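Local coordinates for protein N(G),N(G)-dimethylarginine dimethylaminohydrolase (Pseudomonas aeruginosa, PDB 1H70) that hydrolyses N(omega)-methylated arginines, the inhibitors of nitric oxide synthase, to L-citrulline and dimethylamine or methylamine, at residues A[7-12]-A[63-68]. The protein carries 1 engineered substitution. Numbering follows the deposited sequence.
With CIR (citrulline), chain B.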
loop_
_atom_site.group_PDB
_atom_site.type_symbol
_atom_site.label_atom_id
_atom_site.label_comp_id
_atom_site.label_asym_id
_atom_site.label_seq_id
_atom_site.Cartn_x
_atom_site.Cartn_y
_atom_site.Cartn_z
ATOM N N ILE A 7 -5.044 -9.352 3.736
ATOM C CA ILE A 7 -6.448 -9.107 3.379
ATOM C C ILE A 7 -6.418 -8.493 1.973
ATOM O O ILE A 7 -5.568 -7.636 1.675
ATOM C CB ILE A 7 -7.171 -8.141 4.333
ATOM C CG1 ILE A 7 -7.226 -8.724 5.744
ATOM C CG2 ILE A 7 -8.565 -7.803 3.820
ATOM C CD1 ILE A 7 -7.509 -7.684 6.809
ATOM N N ALA A 8 -7.351 -8.893 1.117
ATOM C CA ALA A 8 -7.444 -8.359 -0.256
ATOM C C ALA A 8 -8.916 -8.323 -0.636
ATOM O O ALA A 8 -9.754 -8.898 0.090
ATOM C CB ALA A 8 -6.691 -9.248 -1.249
ATOM N N ARG A 9 -9.254 -7.701 -1.758
ATOM C CA ARG A 9 -10.675 -7.686 -2.169
ATOM C C ARG A 9 -10.759 -7.801 -3.678
ATOM O O ARG A 9 -10.080 -7.080 -4.394
ATOM C CB ARG A 9 -11.344 -6.409 -1.709
ATOM C CG ARG A 9 -12.880 -6.324 -2.019
ATOM C CD ARG A 9 -13.468 -4.948 -1.787
ATOM N NE ARG A 9 -13.540 -4.569 -0.381
ATOM C CZ ARG A 9 -14.418 -5.033 0.496
ATOM N NH1 ARG A 9 -15.338 -5.928 0.134
ATOM N NH2 ARG A 9 -14.376 -4.591 1.757
ATOM N N THR A 10 -11.600 -8.698 -4.159
ATOM C CA THR A 10 -11.809 -8.889 -5.586
ATOM C C THR A 10 -12.190 -7.581 -6.234
ATOM O O THR A 10 -12.990 -6.861 -5.680
ATOM C CB THR A 10 -12.978 -9.899 -5.730
ATOM O OG1 THR A 10 -12.612 -11.093 -5.014
ATOM C CG2 THR A 10 -13.221 -10.304 -7.196
ATOM N N PRO A 11 -11.654 -7.272 -7.419
ATOM C CA PRO A 11 -12.015 -6.023 -8.110
ATOM C C PRO A 11 -13.465 -6.065 -8.616
ATOM O O PRO A 11 -13.973 -7.150 -8.951
ATOM C CB PRO A 11 -11.005 -5.967 -9.265
ATOM C CG PRO A 11 -10.668 -7.388 -9.525
ATOM C CD PRO A 11 -10.679 -8.086 -8.172
ATOM N N ALA A 12 -14.133 -4.918 -8.620
ATOM C CA ALA A 12 -15.517 -4.817 -9.079
ATOM C C ALA A 12 -15.539 -4.519 -10.565
ATOM O O ALA A 12 -14.528 -4.089 -11.138
ATOM C CB ALA A 12 -16.225 -3.705 -8.344
ATOM N N VAL A 63 -10.763 -2.364 -4.486
ATOM C CA VAL A 63 -9.732 -3.376 -4.608
ATOM C C VAL A 63 -8.476 -2.887 -3.902
ATOM O O VAL A 63 -7.657 -3.690 -3.455
ATOM C CB VAL A 63 -9.400 -3.656 -6.104
ATOM C CG1 VAL A 63 -8.847 -2.407 -6.792
ATOM C CG2 VAL A 63 -8.429 -4.826 -6.259
ATOM N N PHE A 64 -8.312 -1.566 -3.795
ATOM C CA PHE A 64 -7.158 -0.986 -3.119
ATOM C C PHE A 64 -7.379 -0.881 -1.611
ATOM O O PHE A 64 -7.458 0.217 -1.017
ATOM C CB PHE A 64 -6.811 0.384 -3.722
ATOM C CG PHE A 64 -6.522 0.287 -5.204
ATOM C CD1 PHE A 64 -7.221 1.065 -6.115
ATOM C CD2 PHE A 64 -5.571 -0.606 -5.659
ATOM C CE1 PHE A 64 -6.960 0.962 -7.474
ATOM C CE2 PHE A 64 -5.290 -0.713 -7.036
ATOM C CZ PHE A 64 -5.980 0.082 -7.932
ATOM N N VAL A 65 -7.448 -2.049 -0.982
ATOM C CA VAL A 65 -7.700 -2.163 0.454
ATOM C C VAL A 65 -6.607 -1.562 1.341
ATOM O O VAL A 65 -6.849 -1.317 2.540
ATOM C CB VAL A 65 -7.946 -3.633 0.881
ATOM C CG1 VAL A 65 -9.205 -4.162 0.201
ATOM C CG2 VAL A 65 -6.709 -4.517 0.586
ATOM N N GLU A 66 -5.434 -1.284 0.775
ATOM C CA GLU A 66 -4.401 -0.621 1.561
ATOM C C GLU A 66 -4.883 0.716 2.127
ATOM O O GLU A 66 -4.521 1.039 3.232
ATOM C CB GLU A 66 -3.157 -0.366 0.698
ATOM C CG GLU A 66 -2.128 0.563 1.327
ATOM C CD GLU A 66 -0.722 0.294 0.836
ATOM O OE1 GLU A 66 -0.351 0.842 -0.224
ATOM O OE2 GLU A 66 0.015 -0.446 1.500
ATOM N N ASP A 67 -5.689 1.484 1.400
ATOM C CA ASP A 67 -6.044 2.834 1.885
ATOM C C ASP A 67 -6.974 2.968 3.093
ATOM O O ASP A 67 -6.731 3.794 3.974
ATOM C CB ASP A 67 -6.461 3.699 0.696
ATOM C CG ASP A 67 -5.345 3.794 -0.305
ATOM O OD1 ASP A 67 -4.193 4.102 0.126
ATOM O OD2 ASP A 67 -5.548 3.564 -1.498
ATOM N N PRO A 68 -8.049 2.188 3.173
ATOM C CA PRO A 68 -8.989 2.316 4.294
ATOM C C PRO A 68 -8.523 1.880 5.686
ATOM O O PRO A 68 -9.251 2.147 6.644
ATOM C CB PRO A 68 -10.202 1.483 3.851
ATOM C CG PRO A 68 -9.752 0.653 2.693
ATOM C CD PRO A 68 -8.506 1.237 2.144
HETATM C C CIR B . -7.262 6.154 -6.200
HETATM O O CIR B . -7.543 6.313 -4.973
HETATM O OXT CIR B . -7.092 7.193 -6.962
HETATM C CA CIR B . -7.056 4.770 -6.754
HETATM N N CIR B . -7.423 4.743 -8.183
HETATM C C3 CIR B . -5.581 4.340 -6.557
HETATM C C4 CIR B . -5.297 4.148 -5.056
HETATM C C5 CIR B . -3.839 3.763 -4.868
HETATM N N6 CIR B . -3.543 3.502 -3.452
HETATM C C7 CIR B . -2.410 2.994 -2.996
HETATM O O7 CIR B . -1.468 2.672 -3.737
HETATM N N8 CIR B . -2.288 2.805 -1.668
HETATM O O HOH W 1 -12.724 -2.355 -7.175
#
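N8 of the bound citrulline is gripped by two carboxylates, donating to D67 OD1 at 2.9 Å and to E66 OE1 at 3.1 Å. The adjacent N6 of citrulline donates to D67 OD2 at 2.8 Å, so D67 holds the ureido group through both oxygens. The loop 63-68 lines the product site of this pentein (alpha/beta propeller) enzyme of the guanidino-modifying superfamily. D67 OD2 also forms a salt bridge with R86, while E66 OE2 pairs with R254 and K165. These partners fix the carboxylates and probably balance their charge.

The loop's other side packs on 7-12, the end of strand 5-9 and the extended segment that follows. No direct hydrogen bond joins the two segments. V65 points at the strand and lays both methyls against it. V65 CG1 lies beside its own backbone N (chi1 -63°) and meets R9 CB at 3.6 Å. V65 CG2 points to the strand backbone, 3.5 Å from I7 O. The R9 guanidinium passes on to P54 O, where NH1 donates.

V63 packs further along, against the segment after the strand. V63 CG2 lies 3.4 Å from R9 O and 4.1 Å from P11 CB. H36 of helix 29-43 and Y241 of helix 239-242 touch both V63 and P11. A water accepts from A12 N and, weakly, from V63 N, bridging the segments.

F64 centres an inverse gamma turn, closed by a weak bond from V65 N to V63 O. Its ring packs beside the aliphatic chain of citrulline. V63 CG1 sits over the centre of the F64 ring, 3.7 Å above its plane.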